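Local coordinates for capsid Protein (Unidentified, PDB 4DMI) that probably serves as a structural building block of a phage capsid, assembling into pentamers with sodium bound between neighbouring subunits, at residues N65-I78 and Q149-A163. Sequence-based numbering, arbitrary orientation.
Sequences NTIDFDVENTTTTI and QARSNNAEVRVQGIA. With NA (sodium ion), chain H.
From Ile67 to Val71 the chain runs antiparallel to Val159-Ala163, joined by paired backbone hydrogen bonds, and past loop residue Asn73 strand 74-77 pairs antiparallel with 149-152. On the face carrying Phe69, Val71 and Ala150, the Phe69 ring lies over Gly161, whose CA sits 3.9 Å from the centroid. Phe69 CG is wedged between backbone N and carbonyl carbon (chi1 51°), swinging the ring across the neighbouring strand; Ile78 CD1 covers the opposite face, near the rim. Val71 CG2 packs on Ala150 CB at 3.7 Å, joining the two strand pairs.

The face of Asp70, Glu72 and Arg158 carries a salt-bridge network. Asp70 OD1 accepts hydrogen bonds from Arg158 NH1 (3.0 Å, a salt bridge) and Gln160 NE2 (2.9 Å), from opposite faces of the carboxylate plane. Glu72 CB lies over the guanidinium centre of Arg158, while Glu72 OE2 (2.0 Å) and Ala155 O (2.3 Å) bind sodium. Ser152 OG accepts from Asn73 N (3.0 Å) and donates to Val157 O (2.7 Å), linking the strand break to the type I turn Asn154-Val157. Glu96 of a neighbouring subunit also binds sodium and accepts from Arg158 NE, so metal and arginine probably offset the clustered carboxylates between subunits.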
loop_
_atom_site.group_PDB
_atom_site.type_symbol
_atom_site.label_atom_id
_atom_site.label_comp_id
_atom_site.label_asym_id
_atom_site.label_seq_id
_atom_site.Cartn_x
_atom_site.Cartn_y
_atom_site.Cartn_z
ATOM N N ASN B 65 9.367 2.022 -22.989
ATOM C CA ASN B 65 9.623 0.864 -22.119
ATOM C C ASN B 65 8.461 -0.118 -21.911
ATOM O O ASN B 65 8.647 -1.199 -21.356
ATOM C CB ASN B 65 10.259 1.289 -20.769
ATOM C CG ASN B 65 9.247 1.857 -19.750
ATOM O OD1 ASN B 65 8.046 1.664 -19.858
ATOM N ND2 ASN B 65 9.770 2.561 -18.748
ATOM N N THR B 66 7.273 0.239 -22.376
ATOM C CA THR B 66 6.082 -0.543 -22.039
ATOM C C THR B 66 5.931 -1.753 -22.943
ATOM O O THR B 66 5.995 -1.642 -24.175
ATOM C CB THR B 66 4.828 0.327 -22.173
ATOM O OG1 THR B 66 4.823 1.299 -21.121
ATOM C CG2 THR B 66 3.560 -0.512 -22.057
ATOM N N ILE B 67 5.769 -2.915 -22.318
ATOM C CA ILE B 67 5.467 -4.146 -23.028
ATOM C C ILE B 67 3.960 -4.293 -22.968
ATOM O O ILE B 67 3.414 -4.799 -21.979
ATOM C CB ILE B 67 6.120 -5.353 -22.337
ATOM C CG1 ILE B 67 7.635 -5.146 -22.192
ATOM C CG2 ILE B 67 5.871 -6.613 -23.151
ATOM C CD1 ILE B 67 8.280 -6.122 -21.220
ATOM N N ASP B 68 3.279 -3.822 -24.009
ATOM C CA ASP B 68 1.825 -3.882 -24.060
ATOM C C ASP B 68 1.360 -5.206 -24.656
ATOM O O ASP B 68 1.955 -5.713 -25.611
ATOM C CB ASP B 68 1.267 -2.705 -24.867
ATOM C CG ASP B 68 1.815 -2.643 -26.288
ATOM O OD1 ASP B 68 3.047 -2.681 -26.481
ATOM O OD2 ASP B 68 1.003 -2.548 -27.236
ATOM N N PHE B 69 0.310 -5.783 -24.089
ATOM C CA PHE B 69 -0.221 -7.038 -24.617
ATOM C C PHE B 69 -1.754 -7.073 -24.582
ATOM O O PHE B 69 -2.391 -6.472 -23.712
ATOM C CB PHE B 69 0.398 -8.277 -23.930
ATOM C CG PHE B 69 0.342 -8.237 -22.424
ATOM C CD1 PHE B 69 1.352 -7.614 -21.695
ATOM C CD2 PHE B 69 -0.730 -8.793 -21.743
ATOM C CE1 PHE B 69 1.300 -7.555 -20.307
ATOM C CE2 PHE B 69 -0.792 -8.756 -20.348
ATOM C CZ PHE B 69 0.217 -8.127 -19.629
ATOM N N ASP B 70 -2.316 -7.772 -25.569
ATOM C CA ASP B 70 -3.749 -7.945 -25.738
ATOM C C ASP B 70 -3.878 -9.288 -26.450
ATOM O O ASP B 70 -3.786 -9.375 -27.678
ATOM C CB ASP B 70 -4.321 -6.792 -26.573
ATOM C CG ASP B 70 -5.842 -6.816 -26.665
ATOM O OD1 ASP B 70 -6.464 -7.797 -26.214
ATOM O OD2 ASP B 70 -6.411 -5.850 -27.220
ATOM N N VAL B 71 -4.046 -10.339 -25.656
ATOM C CA VAL B 71 -3.840 -11.702 -26.120
ATOM C C VAL B 71 -5.135 -12.491 -26.227
ATOM O O VAL B 71 -5.891 -12.590 -25.260
ATOM C CB VAL B 71 -2.870 -12.432 -25.164
ATOM C CG1 VAL B 71 -2.579 -13.860 -25.640
ATOM C CG2 VAL B 71 -1.587 -11.617 -24.998
ATOM N N GLU B 72 -5.382 -13.056 -27.408
ATOM C CA GLU B 72 -6.615 -13.788 -27.696
ATOM C C GLU B 72 -6.263 -15.004 -28.545
ATOM O O GLU B 72 -5.665 -14.866 -29.618
ATOM C CB GLU B 72 -7.591 -12.887 -28.464
ATOM C CG GLU B 72 -8.963 -13.501 -28.736
ATOM C CD GLU B 72 -9.694 -12.824 -29.894
ATOM O OE1 GLU B 72 -9.088 -12.691 -30.980
ATOM O OE2 GLU B 72 -10.867 -12.420 -29.717
ATOM N N ASN B 73 -6.611 -16.195 -28.055
ATOM C CA ASN B 73 -6.430 -17.444 -28.799
ATOM C C ASN B 73 -4.982 -17.652 -29.273
ATOM O O ASN B 73 -4.728 -18.068 -30.413
ATOM C CB ASN B 73 -7.412 -17.516 -29.971
ATOM C CG ASN B 73 -7.665 -18.938 -30.446
ATOM O OD1 ASN B 73 -7.425 -19.909 -29.724
ATOM N ND2 ASN B 73 -8.159 -19.062 -31.669
ATOM N N THR B 74 -4.035 -17.355 -28.385
ATOM C CA THR B 74 -2.617 -17.564 -28.663
ATOM C C THR B 74 -1.819 -17.481 -27.366
ATOM O O THR B 74 -2.351 -17.107 -26.319
ATOM C CB THR B 74 -2.079 -16.531 -29.688
ATOM O OG1 THR B 74 -0.798 -16.955 -30.182
ATOM C CG2 THR B 74 -1.968 -15.144 -29.061
ATOM N N THR B 75 -0.552 -17.865 -27.430
ATOM C CA THR B 75 0.356 -17.683 -26.312
ATOM C C THR B 75 1.379 -16.637 -26.702
ATOM O O THR B 75 2.053 -16.778 -27.728
ATOM C CB THR B 75 1.085 -18.986 -25.958
ATOM O OG1 THR B 75 0.121 -20.005 -25.657
ATOM C CG2 THR B 75 1.998 -18.768 -24.759
ATOM N N THR B 76 1.503 -15.598 -25.882
ATOM C CA THR B 76 2.348 -14.459 -26.203
ATOM C C THR B 76 3.378 -14.199 -25.114
ATOM O O THR B 76 3.040 -14.022 -23.956
ATOM C CB THR B 76 1.496 -13.209 -26.447
ATOM O OG1 THR B 76 0.712 -13.413 -27.629
ATOM C CG2 THR B 76 2.375 -11.972 -26.634
ATOM N N THR B 77 4.650 -14.188 -25.495
ATOM C CA THR B 77 5.707 -13.865 -24.546
ATOM C C THR B 77 5.701 -12.411 -24.100
ATOM O O THR B 77 5.620 -11.493 -24.918
ATOM C CB THR B 77 7.073 -14.235 -25.126
ATOM O OG1 THR B 77 7.113 -15.652 -25.310
ATOM C CG2 THR B 77 8.193 -13.822 -24.183
ATOM N N ILE B 78 5.777 -12.207 -22.789
ATOM C CA ILE B 78 5.934 -10.878 -22.225
ATOM C C ILE B 78 7.411 -10.577 -22.009
ATOM O O ILE B 78 7.901 -9.506 -22.387
ATOM C CB ILE B 78 5.140 -10.752 -20.912
ATOM C CG1 ILE B 78 3.657 -10.962 -21.210
ATOM C CG2 ILE B 78 5.428 -9.404 -20.232
ATOM C CD1 ILE B 78 2.789 -11.108 -19.967
ATOM N N GLN B 149 4.635 -15.225 -19.670
ATOM C CA GLN B 149 3.745 -15.188 -20.833
ATOM C C GLN B 149 2.272 -14.990 -20.488
ATOM O O GLN B 149 1.831 -15.238 -19.364
ATOM C CB GLN B 149 3.933 -16.464 -21.676
ATOM C CG GLN B 149 3.470 -17.732 -20.960
ATOM C CD GLN B 149 3.881 -19.023 -21.664
ATOM O OE1 GLN B 149 4.806 -19.042 -22.479
ATOM N NE2 GLN B 149 3.179 -20.107 -21.356
ATOM N N ALA B 150 1.526 -14.505 -21.471
ATOM C CA ALA B 150 0.074 -14.397 -21.386
ATOM C C ALA B 150 -0.477 -15.445 -22.336
ATOM O O ALA B 150 -0.003 -15.580 -23.467
ATOM C CB ALA B 150 -0.362 -13.024 -21.815
ATOM N N ARG B 151 -1.480 -16.185 -21.896
ATOM C CA ARG B 151 -2.049 -17.222 -22.738
ATOM C C ARG B 151 -3.570 -17.224 -22.677
ATOM O O ARG B 151 -4.160 -17.244 -21.591
ATOM C CB ARG B 151 -1.503 -18.594 -22.329
ATOM C CG ARG B 151 -2.054 -19.746 -23.154
ATOM C CD ARG B 151 -1.311 -21.039 -22.858
ATOM N NE ARG B 151 -1.482 -21.473 -21.472
ATOM C CZ ARG B 151 -2.442 -22.294 -21.059
ATOM N NH1 ARG B 151 -3.332 -22.775 -21.921
ATOM N NH2 ARG B 151 -2.510 -22.640 -19.785
ATOM N N SER B 152 -4.194 -17.182 -23.850
ATOM C CA SER B 152 -5.627 -17.394 -24.013
ATOM C C SER B 152 -5.821 -18.560 -24.965
ATOM O O SER B 152 -5.204 -18.593 -26.039
ATOM C CB SER B 152 -6.290 -16.157 -24.610
ATOM O OG SER B 152 -7.508 -16.517 -25.252
ATOM N N ASN B 153 -6.657 -19.526 -24.594
ATOM C CA ASN B 153 -6.821 -20.721 -25.431
ATOM C C ASN B 153 -8.057 -20.672 -26.315
ATOM O O ASN B 153 -8.417 -21.671 -26.941
ATOM C CB ASN B 153 -6.864 -21.990 -24.571
ATOM C CG ASN B 153 -8.193 -22.164 -23.851
ATOM O OD1 ASN B 153 -8.973 -21.220 -23.716
ATOM N ND2 ASN B 153 -8.460 -23.382 -23.394
ATOM N N ASN B 154 -8.698 -19.512 -26.367
ATOM C CA ASN B 154 -10.029 -19.385 -26.962
ATOM C C ASN B 154 -10.291 -17.956 -27.417
ATOM O O ASN B 154 -9.918 -17.003 -26.724
ATOM C CB ASN B 154 -11.078 -19.795 -25.918
ATOM C CG ASN B 154 -12.470 -19.958 -26.506
ATOM O OD1 ASN B 154 -13.131 -18.980 -26.855
ATOM N ND2 ASN B 154 -12.931 -21.199 -26.592
ATOM N N ALA B 155 -10.951 -17.797 -28.564
ATOM C CA ALA B 155 -11.234 -16.467 -29.100
ATOM C C ALA B 155 -12.133 -15.626 -28.196
ATOM O O ALA B 155 -12.201 -14.407 -28.350
ATOM C CB ALA B 155 -11.850 -16.577 -30.491
ATOM N N GLU B 156 -12.813 -16.268 -27.249
ATOM C CA GLU B 156 -13.752 -15.563 -26.373
ATOM C C GLU B 156 -13.137 -14.917 -25.139
ATOM O O GLU B 156 -13.806 -14.147 -24.467
ATOM C CB GLU B 156 -14.890 -16.491 -25.930
ATOM C CG GLU B 156 -15.799 -16.962 -27.070
ATOM C CD GLU B 156 -16.961 -17.800 -26.576
ATOM O OE1 GLU B 156 -17.016 -18.081 -25.360
ATOM O OE2 GLU B 156 -17.815 -18.180 -27.403
ATOM N N VAL B 157 -11.887 -15.239 -24.817
ATOM C CA VAL B 157 -11.277 -14.685 -23.610
ATOM C C VAL B 157 -9.946 -14.006 -23.901
ATOM O O VAL B 157 -9.220 -14.418 -24.806
ATOM C CB VAL B 157 -11.086 -15.754 -22.506
ATOM C CG1 VAL B 157 -12.423 -16.217 -21.987
ATOM C CG2 VAL B 157 -10.252 -16.947 -23.002
ATOM N N ARG B 158 -9.625 -12.967 -23.132
ATOM C CA ARG B 158 -8.403 -12.206 -23.367
ATOM C C ARG B 158 -7.541 -12.003 -22.124
ATOM O O ARG B 158 -8.021 -12.083 -20.982
ATOM C CB ARG B 158 -8.722 -10.839 -24.005
ATOM C CG ARG B 158 -9.277 -10.947 -25.414
ATOM C CD ARG B 158 -9.339 -9.605 -26.115
ATOM N NE ARG B 158 -9.868 -9.776 -27.469
ATOM C CZ ARG B 158 -9.237 -9.413 -28.583
ATOM N NH1 ARG B 158 -8.056 -8.812 -28.525
ATOM N NH2 ARG B 158 -9.806 -9.630 -29.758
ATOM N N VAL B 159 -6.259 -11.759 -22.358
ATOM C CA VAL B 159 -5.336 -11.320 -21.321
ATOM C C VAL B 159 -4.797 -9.984 -21.791
ATOM O O VAL B 159 -4.165 -9.910 -22.852
ATOM C CB VAL B 159 -4.164 -12.307 -21.130
ATOM C CG1 VAL B 159 -3.209 -11.802 -20.039
ATOM C CG2 VAL B 159 -4.685 -13.702 -20.790
ATOM N N GLN B 160 -5.058 -8.925 -21.034
ATOM C CA GLN B 160 -4.674 -7.566 -21.436
ATOM C C GLN B 160 -3.868 -6.889 -20.349
ATOM O O GLN B 160 -4.145 -7.052 -19.167
ATOM C CB GLN B 160 -5.917 -6.726 -21.754
ATOM C CG GLN B 160 -6.725 -7.280 -22.911
ATOM C CD GLN B 160 -7.989 -6.497 -23.188
ATOM O OE1 GLN B 160 -8.560 -5.874 -22.288
ATOM N NE2 GLN B 160 -8.438 -6.532 -24.432
ATOM N N GLY B 161 -2.865 -6.116 -20.735
ATOM C CA GLY B 161 -2.123 -5.387 -19.734
ATOM C C GLY B 161 -0.839 -4.784 -20.233
ATOM O O GLY B 161 -0.622 -4.667 -21.445
ATOM N N ILE B 162 0.002 -4.387 -19.282
ATOM C CA ILE B 162 1.297 -3.805 -19.585
ATOM C C ILE B 162 2.339 -4.379 -18.643
ATOM O O ILE B 162 2.027 -4.809 -17.529
ATOM C CB ILE B 162 1.267 -2.258 -19.476
ATOM C CG1 ILE B 162 0.750 -1.810 -18.107
ATOM C CG2 ILE B 162 0.377 -1.655 -20.554
ATOM C CD1 ILE B 162 0.705 -0.292 -17.930
ATOM N N ALA B 163 3.583 -4.381 -19.091
ATOM C CA ALA B 163 4.686 -4.777 -18.241
ATOM C C ALA B 163 5.897 -3.936 -18.564
ATOM O O ALA B 163 5.969 -3.307 -19.619
ATOM C CB ALA B 163 5.020 -6.278 -18.424
HETATM NA NA NA H . -12.871 -12.576 -29.560
HETATM O O HOH W 1 -8.957 -22.123 -29.769
HETATM O O HOH W 2 5.240 -17.685 -24.921
HETATM O O HOH W 3 -14.834 -13.598 -29.887
HETATM O O HOH W 4 -12.682 -13.469 -31.707
#